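Local coordinates for protein SAM-dependent methyltransferase (Exiguobacterium sibiricum 255-15, PDB 3D2L) that probably transfers a methyl group from S-adenosylmethionine to an acceptor that has not been identified, at residues R89-P94 against A124-D129; V10-M15 against T44-L49; D105-L110 against E204-W209. One frame throughout, in Å; residues are numbered along the deposited sequence. Where two conformers were deposited one is given.

Interaction 1 of 3, residues R89-P94 against A124-D129. With MG (magnesium ion), chain E.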
loop_
_atom_site.group_PDB
_atom_site.type_symbol
_atom_site.label_atom_id
_atom_site.label_comp_id
_atom_site.label_asym_id
_atom_site.label_seq_id
_atom_site.Cartn_x
_atom_site.Cartn_y
_atom_site.Cartn_z
ATOM N N ARG A 89 0.737 -2.210 12.245
ATOM C CA ARG A 89 -0.062 -2.166 13.471
ATOM C C ARG A 89 0.618 -1.700 14.724
ATOM O O ARG A 89 -0.050 -1.586 15.749
ATOM C CB ARG A 89 -0.744 -3.438 13.854
ATOM C CG ARG A 89 -0.247 -4.617 13.460
ATOM C CD ARG A 89 -1.180 -5.216 12.456
ATOM N NE ARG A 89 -1.252 -6.592 12.884
ATOM C CZ ARG A 89 -0.469 -7.587 12.483
ATOM N NH1 ARG A 89 0.450 -7.396 11.552
ATOM N NH2 ARG A 89 -0.659 -8.807 13.021
ATOM N N GLU A 90 1.917 -1.475 14.673
ATOM C CA GLU A 90 2.646 -1.026 15.839
ATOM C C GLU A 90 3.676 -0.016 15.439
ATOM O O GLU A 90 4.838 -0.132 15.808
ATOM C CB GLU A 90 3.263 -2.233 16.588
ATOM C CG GLU A 90 3.994 -3.193 15.684
ATOM C CD GLU A 90 4.592 -4.418 16.393
ATOM O OE1 GLU A 90 3.936 -4.977 17.305
ATOM O OE2 GLU A 90 5.708 -4.845 15.985
ATOM N N LEU A 91 3.258 1.002 14.685
ATOM C CA LEU A 91 4.195 2.040 14.265
ATOM C C LEU A 91 4.754 2.784 15.433
ATOM O O LEU A 91 4.063 3.040 16.417
ATOM C CB LEU A 91 3.554 3.107 13.401
ATOM C CG LEU A 91 2.977 2.680 12.088
ATOM C CD1 LEU A 91 2.374 3.938 11.477
ATOM C CD2 LEU A 91 4.110 2.066 11.250
ATOM N N GLU A 92 6.000 3.191 15.296
ATOM C CA GLU A 92 6.602 3.975 16.337
ATOM C C GLU A 92 7.740 4.764 15.731
ATOM O O GLU A 92 8.774 4.202 15.366
ATOM C CB GLU A 92 7.040 3.088 17.496
ATOM C CG GLU A 92 7.394 3.911 18.737
ATOM C CD GLU A 92 7.363 3.098 20.013
ATOM O OE1 GLU A 92 7.168 1.861 19.948
ATOM O OE2 GLU A 92 7.530 3.712 21.073
ATOM N N LEU A 93 7.502 6.065 15.575
ATOM C CA LEU A 93 8.479 6.982 15.021
ATOM C C LEU A 93 8.782 8.023 16.072
ATOM O O LEU A 93 7.903 8.410 16.832
ATOM C CB LEU A 93 7.954 7.603 13.732
ATOM C CG LEU A 93 7.812 6.579 12.607
ATOM C CD1 LEU A 93 6.984 7.134 11.474
ATOM C CD2 LEU A 93 9.201 6.100 12.095
ATOM N N PRO A 94 10.044 8.455 16.143
ATOM C CA PRO A 94 10.452 9.432 17.151
ATOM C C PRO A 94 10.065 10.863 16.809
ATOM O O PRO A 94 9.675 11.621 17.702
ATOM C CB PRO A 94 11.975 9.280 17.181
ATOM C CG PRO A 94 12.335 8.801 15.794
ATOM C CD PRO A 94 11.170 8.019 15.292
ATOM N N ALA A 124 -3.222 7.069 14.860
ATOM C CA ALA A 124 -3.735 8.157 15.679
ATOM C C ALA A 124 -2.719 8.601 16.730
ATOM O O ALA A 124 -2.662 9.789 17.085
ATOM C CB ALA A 124 -5.055 7.765 16.329
ATOM N N ARG A 125 -1.956 7.650 17.275
ATOM C CA ARG A 125 -0.949 7.996 18.270
ATOM C C ARG A 125 0.196 8.784 17.664
ATOM O O ARG A 125 0.791 9.593 18.348
ATOM C CB ARG A 125 -0.382 6.761 18.964
ATOM C CG ARG A 125 -1.315 6.116 19.944
ATOM C CD ARG A 125 -0.601 5.134 20.812
ATOM N NE ARG A 125 0.024 4.075 20.041
ATOM C CZ ARG A 125 -0.546 2.938 19.643
ATOM N NH1 ARG A 125 -1.810 2.634 19.917
ATOM N NH2 ARG A 125 0.190 2.073 18.963
ATOM N N LEU A 126 0.522 8.523 16.417
ATOM C CA LEU A 126 1.635 9.181 15.719
ATOM C C LEU A 126 1.295 10.584 15.157
ATOM O O LEU A 126 2.179 11.388 14.877
ATOM C CB LEU A 126 2.069 8.296 14.539
ATOM C CG LEU A 126 3.525 8.205 14.092
ATOM C CD1 LEU A 126 3.586 7.708 12.619
ATOM C CD2 LEU A 126 4.306 9.529 14.271
ATOM N N LEU A 127 0.026 10.862 14.930
ATOM C CA LEU A 127 -0.389 12.141 14.392
ATOM C C LEU A 127 -0.855 13.048 15.514
ATOM O O LEU A 127 -1.326 12.580 16.548
ATOM C CB LEU A 127 -1.575 11.923 13.429
ATOM C CG LEU A 127 -1.370 11.032 12.209
ATOM C CD1 LEU A 127 -2.722 10.544 11.619
ATOM C CD2 LEU A 127 -0.539 11.853 11.192
ATOM N N THR A 128 -0.726 14.357 15.333
ATOM C CA THR A 128 -1.338 15.270 16.287
ATOM C C THR A 128 -2.581 15.843 15.607
ATOM O O THR A 128 -2.914 15.440 14.483
ATOM C CB THR A 128 -0.415 16.382 16.710
ATOM O OG1 THR A 128 -0.044 17.115 15.544
ATOM C CG2 THR A 128 0.823 15.813 17.416
ATOM N N ASP A 129 -3.256 16.753 16.308
ATOM C CA ASP A 129 -4.471 17.408 15.844
ATOM C C ASP A 129 -4.276 17.944 14.415
ATOM O O ASP A 129 -3.341 18.700 14.128
ATOM C CB ASP A 129 -4.860 18.522 16.853
ATOM C CG ASP A 129 -6.132 19.308 16.456
ATOM O OD1 ASP A 129 -6.982 18.786 15.713
ATOM O OD2 ASP A 129 -6.294 20.468 16.923
HETATM MG MG MG E . -8.788 19.640 14.607
HETATM O O HOH W 1 -2.210 -0.028 17.964
HETATM O O HOH W 2 -8.533 21.035 15.835
HETATM O O HOH W 3 -9.667 18.561 15.963
HETATM O O HOH W 4 -10.327 20.390 13.550
HETATM O O HOH W 5 -7.499 20.711 13.281
HETATM O O HOH W 6 -8.379 17.976 13.465
#
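The guanidinium of Arg125 takes water 1 at its edge, in its own plane, while direct contact between 89-94 and 124-129 is made by Leu91, Leu93 and Leu126. Water 1 accepts weakly from Arg125 NH1 at 3.3 Å and donates weakly to Arg89 O at 3.5 Å, a loose polar bridge beside the apolar patch. The other flat group, the carboxylate of Asp129, is turned to a magnesium ion at the far end of its segment. OD1 of Asp129 binds the metal at 2.3 Å and five waters complete six ligands. One of these, water 2, also donates to Asp129 OD2 at 2.6 Å, so OD1 binds the ion directly while OD2 reaches its hydration shell.

The apolar evidence centres on one methyl. Leu126 CD1 meets Leu93 CD1 at 3.6 Å and Leu91 CD1 at 4.1 Å. Leu91 and Leu126 lie nearly perpendicular, whereas Leu93 passes Leu126 at a slant and brings its CB within 4.2 Å of Leu126 CD2. Chi1 of Leu126, -146°, is well off a staggered value; with this chain shape CD1 lies by both loop leucines and CD2 by Leu93.

Leu126 ends helix 113-126 and also rests on Val97 and Ile100 of strand 97-102. The loop between strands 82-85 and 97-102 thus lies against the helix end, where Ser122 OG is hydrogen-bonded to Leu91 N and Lys242 holds Ala124 O and Leu127 O.

Interaction 2 of 3, residues V10-M15 against T44-L49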
loop_
_atom_site.group_PDB
_atom_site.type_symbol
_atom_site.label_atom_id
_atom_site.label_comp_id
_atom_site.label_asym_id
_atom_site.label_seq_id
_atom_site.Cartn_x
_atom_site.Cartn_y
_atom_site.Cartn_z
ATOM N N VAL A 10 11.793 -8.401 -8.522
ATOM C CA VAL A 10 10.722 -9.024 -9.281
ATOM C C VAL A 10 9.400 -8.257 -9.044
ATOM O O VAL A 10 8.501 -8.248 -9.910
ATOM C CB VAL A 10 10.558 -10.536 -8.943
ATOM C CG1 VAL A 10 11.886 -11.246 -9.123
ATOM C CG2 VAL A 10 9.971 -10.738 -7.526
ATOM N N TYR A 11 9.281 -7.621 -7.878
ATOM C CA TYR A 11 8.093 -6.824 -7.575
ATOM C C TYR A 11 8.110 -5.525 -8.364
ATOM O O TYR A 11 7.068 -5.078 -8.834
ATOM C CB TYR A 11 7.958 -6.542 -6.083
ATOM C CG TYR A 11 7.652 -7.774 -5.282
ATOM C CD1 TYR A 11 6.423 -8.435 -5.427
ATOM C CD2 TYR A 11 8.572 -8.283 -4.364
ATOM C CE1 TYR A 11 6.128 -9.580 -4.680
ATOM C CE2 TYR A 11 8.286 -9.423 -3.611
ATOM C CZ TYR A 11 7.066 -10.059 -3.777
ATOM O OH TYR A 11 6.789 -11.169 -3.029
ATOM N N ASP A 12 9.284 -4.931 -8.535
ATOM C CA ASP A 12 9.366 -3.685 -9.291
ATOM C C ASP A 12 9.018 -3.912 -10.755
ATOM O O ASP A 12 8.388 -3.052 -11.397
ATOM C CB ASP A 12 10.723 -3.022 -9.100
ATOM C CG ASP A 12 10.830 -2.323 -7.737
ATOM O OD1 ASP A 12 9.896 -2.464 -6.928
ATOM O OD2 ASP A 12 11.810 -1.610 -7.468
ATOM N N GLU A 13 9.400 -5.074 -11.283
ATOM C CA GLU A 13 9.049 -5.388 -12.648
ATOM C C GLU A 13 7.546 -5.641 -12.721
ATOM O O GLU A 13 6.870 -5.012 -13.513
ATOM C CB GLU A 13 9.851 -6.559 -13.171
ATOM C CG GLU A 13 11.334 -6.238 -13.395
ATOM C CD GLU A 13 12.039 -7.394 -14.097
ATOM O OE1 GLU A 13 11.831 -8.577 -13.679
ATOM O OE2 GLU A 13 12.767 -7.111 -15.078
ATOM N N LEU A 14 7.001 -6.506 -11.870
ATOM C CA LEU A 14 5.559 -6.735 -11.881
ATOM C C LEU A 14 4.740 -5.431 -11.919
ATOM O O LEU A 14 3.645 -5.422 -12.493
ATOM C CB LEU A 14 5.120 -7.591 -10.663
ATOM C CG LEU A 14 3.622 -7.986 -10.513
ATOM C CD1 LEU A 14 3.446 -9.241 -9.656
ATOM C CD2 LEU A 14 2.742 -6.845 -9.969
HETATM N N MSE A 15 5.270 -4.345 -11.336
HETATM C CA MSE A 15 4.558 -3.074 -11.226
HETATM C C MSE A 15 5.159 -1.949 -12.093
HETATM O O MSE A 15 4.784 -0.779 -11.944
HETATM C CB MSE A 15 4.586 -2.653 -9.749
HETATM C CG MSE A 15 4.094 -3.725 -8.739
HETATM SE SE MSE A 15 2.143 -3.944 -8.539
HETATM C CE MSE A 15 1.689 -2.254 -7.698
ATOM N N THR A 44 8.901 -1.769 -1.916
ATOM C CA THR A 44 10.178 -1.354 -2.474
ATOM C C THR A 44 10.311 0.177 -2.618
ATOM O O THR A 44 11.284 0.667 -3.233
ATOM C CB THR A 44 10.452 -2.076 -3.790
ATOM O OG1 THR A 44 9.487 -1.667 -4.776
ATOM C CG2 THR A 44 10.383 -3.634 -3.576
ATOM N N GLY A 45 9.341 0.922 -2.051
ATOM C CA GLY A 45 9.393 2.397 -1.973
ATOM C C GLY A 45 9.266 3.210 -3.241
ATOM O O GLY A 45 9.630 4.399 -3.275
ATOM N N THR A 46 8.745 2.602 -4.310
ATOM C CA THR A 46 8.592 3.327 -5.557
ATOM C C THR A 46 7.747 4.610 -5.344
ATOM O O THR A 46 8.148 5.686 -5.793
ATOM C CB THR A 46 8.011 2.416 -6.687
ATOM O OG1 THR A 46 8.796 1.210 -6.797
ATOM C CG2 THR A 46 8.031 3.154 -8.022
ATOM N N ALA A 47 6.603 4.497 -4.655
ATOM C CA ALA A 47 5.746 5.660 -4.408
ATOM C C ALA A 47 6.380 6.560 -3.371
ATOM O O ALA A 47 6.247 7.776 -3.453
ATOM C CB ALA A 47 4.305 5.226 -3.982
ATOM N N THR A 48 7.103 5.971 -2.415
ATOM C CA THR A 48 7.767 6.724 -1.351
ATOM C C THR A 48 8.795 7.687 -1.933
ATOM O O THR A 48 8.861 8.857 -1.566
ATOM C CB THR A 48 8.435 5.764 -0.314
ATOM O OG1 THR A 48 7.589 4.603 -0.078
ATOM C CG2 THR A 48 8.725 6.492 0.996
ATOM N N LEU A 49 9.577 7.211 -2.879
ATOM C CA LEU A 49 10.567 8.073 -3.549
ATOM C C LEU A 49 9.950 9.228 -4.333
ATOM O O LEU A 49 10.568 10.323 -4.390
ATOM C CB LEU A 49 11.509 7.232 -4.436
ATOM C CG LEU A 49 12.342 6.165 -3.698
ATOM C CD1 LEU A 49 13.388 5.595 -4.655
ATOM C CD2 LEU A 49 13.014 6.741 -2.449
HETATM O O HOH W 7 7.145 -0.770 -7.979
#
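Asp12 reaches Thr44 with one branch of its carboxylate. From CB, chi1 of -77° sets CG beside the backbone N and anti to the carbonyl carbon, bringing CG to 3.3 Å from Thr44 OG1. At the tip the oxygens part company. OD1 accepts a hydrogen bond from Thr44 OG1, modelled at 2.3 Å; so short a value makes the exact length doubtful. OD1 is also 3.2 Å from Thr44 CB and 3.6 Å from Thr44 CG2, distances that share this doubt; the two side chains run past each other in opposite senses. OD2 instead forms a salt bridge with Lys73 of helix 64-76.

Thr46, just inside helix 46-51, stays 3.8 Å from Asp12 OD1 by its OG1. Water 7 spans that distance, 2.8 Å from Thr46 OG1 and weakly donating to Asp12 OD1 at 3.4 Å.

Thr44 and the N-cap residue Gly45 belong to the glycine-rich turn after strand 36-40, which in related methyltransferases cradles S-adenosylmethionine. Chemically the contact is polar: one carboxylate, shared between a hydroxyl and a lysine, links the N-terminal helix 9-14 to that turn and to helix 64-76.

Interaction 3 of 3, residues D105-L110 against E204-W209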
loop_
_atom_site.group_PDB
_atom_site.type_symbol
_atom_site.label_atom_id
_atom_site.label_comp_id
_atom_site.label_asym_id
_atom_site.label_seq_id
_atom_site.Cartn_x
_atom_site.Cartn_y
_atom_site.Cartn_z
ATOM N N ASP A 105 -3.384 -0.462 -1.832
ATOM C CA ASP A 105 -4.007 -1.611 -1.164
ATOM C C ASP A 105 -3.128 -2.352 -0.153
ATOM O O ASP A 105 -3.411 -3.504 0.233
ATOM C CB ASP A 105 -4.721 -2.579 -2.148
ATOM C CG ASP A 105 -3.812 -3.121 -3.256
ATOM O OD1 ASP A 105 -3.683 -2.436 -4.279
ATOM O OD2 ASP A 105 -3.270 -4.239 -3.128
ATOM N N SER A 106 -2.093 -1.672 0.342
ATOM C CA SER A 106 -1.234 -2.238 1.366
ATOM C C SER A 106 -2.020 -2.567 2.641
ATOM O O SER A 106 -1.715 -3.543 3.355
ATOM C CB SER A 106 -0.141 -1.249 1.710
ATOM O OG SER A 106 0.768 -1.872 2.574
ATOM N N LEU A 107 -3.031 -1.750 2.940
ATOM C CA LEU A 107 -3.843 -1.980 4.141
ATOM C C LEU A 107 -4.571 -3.278 4.036
ATOM O O LEU A 107 -4.860 -3.929 5.055
ATOM C CB LEU A 107 -4.833 -0.811 4.378
ATOM C CG LEU A 107 -5.492 -0.843 5.767
ATOM C CD1 LEU A 107 -4.608 -0.373 6.898
ATOM C CD2 LEU A 107 -6.767 -0.003 5.671
ATOM N N ASN A 108 -4.887 -3.693 2.803
ATOM C CA ASN A 108 -5.598 -4.956 2.600
ATOM C C ASN A 108 -4.852 -6.255 2.947
ATOM O O ASN A 108 -5.468 -7.317 3.004
ATOM C CB ASN A 108 -6.218 -5.045 1.186
ATOM C CG ASN A 108 -7.341 -4.074 0.967
ATOM O OD1 ASN A 108 -7.237 -3.201 0.103
ATOM N ND2 ASN A 108 -8.362 -4.131 1.800
ATOM N N TYR A 109 -3.553 -6.180 3.212
ATOM C CA TYR A 109 -2.785 -7.335 3.618
ATOM C C TYR A 109 -3.076 -7.720 5.063
ATOM O O TYR A 109 -2.787 -8.821 5.452
ATOM C CB TYR A 109 -1.293 -7.126 3.394
ATOM C CG TYR A 109 -0.950 -7.150 1.913
ATOM C CD1 TYR A 109 -0.864 -8.340 1.200
ATOM C CD2 TYR A 109 -0.644 -5.977 1.263
ATOM C CE1 TYR A 109 -0.546 -8.319 -0.201
ATOM C CE2 TYR A 109 -0.344 -5.940 -0.080
ATOM C CZ TYR A 109 -0.293 -7.105 -0.804
ATOM O OH TYR A 109 0.005 -6.988 -2.137
ATOM N N LEU A 110 -3.704 -6.822 5.829
ATOM C CA LEU A 110 -4.089 -7.133 7.190
ATOM C C LEU A 110 -5.070 -8.254 7.146
ATOM O O LEU A 110 -5.880 -8.312 6.237
ATOM C CB LEU A 110 -4.685 -5.924 7.900
ATOM C CG LEU A 110 -3.651 -4.785 8.051
ATOM C CD1 LEU A 110 -4.270 -3.530 8.703
ATOM C CD2 LEU A 110 -2.463 -5.305 8.836
ATOM N N GLU A 204 -18.197 1.497 4.579
ATOM C CA GLU A 204 -18.834 1.865 5.834
ATOM C C GLU A 204 -18.158 1.220 7.050
ATOM O O GLU A 204 -18.201 1.781 8.121
ATOM C CB GLU A 204 -20.296 1.423 5.823
ATOM C CG GLU A 204 -21.158 2.130 4.781
ATOM C CD GLU A 204 -20.955 1.676 3.319
ATOM O OE1 GLU A 204 -20.421 0.561 3.042
ATOM O OE2 GLU A 204 -21.370 2.468 2.436
ATOM N N GLN A 205 -17.604 0.016 6.889
ATOM C CA GLN A 205 -16.922 -0.666 7.989
ATOM C C GLN A 205 -15.639 0.070 8.320
ATOM O O GLN A 205 -15.321 0.280 9.492
ATOM C CB GLN A 205 -16.578 -2.121 7.645
ATOM C CG GLN A 205 -15.820 -2.810 8.772
ATOM C CD GLN A 205 -16.613 -2.866 10.057
ATOM O OE1 GLN A 205 -17.374 -3.793 10.259
ATOM N NE2 GLN A 205 -16.407 -1.903 10.950
ATOM N N TYR A 206 -14.907 0.475 7.280
ATOM C CA TYR A 206 -13.700 1.260 7.479
ATOM C C TYR A 206 -13.967 2.638 8.125
ATOM O O TYR A 206 -13.177 3.082 8.940
ATOM C CB TYR A 206 -12.934 1.479 6.169
ATOM C CG TYR A 206 -12.163 0.240 5.656
ATOM C CD1 TYR A 206 -10.988 -0.184 6.287
ATOM C CD2 TYR A 206 -12.558 -0.411 4.517
ATOM C CE1 TYR A 206 -10.273 -1.285 5.820
ATOM C CE2 TYR A 206 -11.845 -1.479 4.013
ATOM C CZ TYR A 206 -10.701 -1.922 4.668
ATOM O OH TYR A 206 -10.006 -2.990 4.177
ATOM N N ILE A 207 -15.023 3.319 7.703
ATOM C CA ILE A 207 -15.450 4.624 8.267
ATOM C C ILE A 207 -15.722 4.447 9.757
ATOM O O ILE A 207 -15.303 5.249 10.549
ATOM C CB ILE A 207 -16.733 5.174 7.568
ATOM C CG1 ILE A 207 -16.448 5.594 6.102
ATOM C CG2 ILE A 207 -17.333 6.384 8.353
ATOM C CD1 ILE A 207 -17.761 5.708 5.191
ATOM N N THR A 208 -16.416 3.379 10.140
ATOM C CA THR A 208 -16.694 3.133 11.564
ATOM C C THR A 208 -15.444 2.972 12.400
ATOM O O THR A 208 -15.332 3.520 13.480
ATOM C CB THR A 208 -17.577 1.870 11.726
ATOM O OG1 THR A 208 -18.842 2.145 11.136
ATOM C CG2 THR A 208 -17.779 1.542 13.192
ATOM N N TRP A 209 -14.507 2.179 11.904
ATOM C CA TRP A 209 -13.248 1.965 12.575
ATOM C C TRP A 209 -12.452 3.225 12.671
ATOM O O TRP A 209 -11.835 3.471 13.701
ATOM C CB TRP A 209 -12.423 0.872 11.865
ATOM C CG TRP A 209 -12.977 -0.545 11.991
ATOM C CD1 TRP A 209 -13.702 -1.053 13.028
ATOM C CD2 TRP A 209 -12.772 -1.627 11.083
ATOM N NE1 TRP A 209 -13.993 -2.380 12.798
ATOM C CE2 TRP A 209 -13.418 -2.755 11.617
ATOM C CE3 TRP A 209 -12.129 -1.739 9.845
ATOM C CZ2 TRP A 209 -13.440 -3.973 10.953
ATOM C CZ3 TRP A 209 -12.123 -2.939 9.208
ATOM C CH2 TRP A 209 -12.757 -4.047 9.758
HETATM O O HOH W 8 -7.802 -3.709 5.672
#
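A buried contact, part apolar and part polar, joins Leu107 and Asn108, in the 3-10 turn after strand 97-102, to the single side chain of Tyr206 on helix 203-212. The backbones stay well apart, with 10.9 Å between Leu107 CA and Tyr206 CA, and the long tyrosine bridges the interval.

Its apolar half is Leu107 CD2 against Tyr206 CE1 at 3.7 Å. Chi1 of -168° swings Leu107 CG opposite its backbone N and extends the branch to the ring, which it meets obliquely; the two side chains run antiparallel to one another where they pass.

The polar half surrounds the phenol oxygen. Water 8 lies in the ring plane at its edge, 2.8 Å from Tyr206 OH, and donates to Leu107 O at 3.0 Å, linking the hydroxyl to the turn's backbone. Asn108 ND2 comes within 3.1 Å of Tyr206 OH, with amide and ring planes 74° apart, but its clear hydrogen bond goes to Arg199 O. With OD1 of Asn108 taken by His138 N, the amide is gripped at both ends and its rotation fixed. A weak hydrogen bond also joins Tyr206 OH and Thr200 OG1.

One turn on, Trp209 packs on Val116 and Phe120 of helix 113-126, and Gln205 NE2 lies over one face of its indole, toward the rim. Helix 203-212 precedes strand 215-222 of the sheet with strand order 3-2-1-4-5-7-6, the arrangement of the class I, Rossmann-like methyltransferase fold; the loop after strand 97-102, the fourth of the sheet, carries 105-110 and commonly borders the active site in this family.

Interaction 3 is the fully buried contact of the three; interactions 1 and 2 are partly buried, and interaction 1 lies farthest out, its centre about 17 Å from that of the chain. Chemistry follows place. Leucine methyls seal a loop to a helix end in interaction 1; in interaction 2 a carboxylate joins helix 9-14 to the turn before helix 46-51, by one hydroxyl directly and another through a water; interaction 3 combines methyl-ring packing with a water bridge. Interactions 1 and 3 touch, Arg89 CD lying 3.8 Å from Leu110 CD2; interaction 1 uses the end of helix 113-126, and residues of interaction 3 pack against that helix. Interaction 2 stands apart, across the chain's centre from interaction 3.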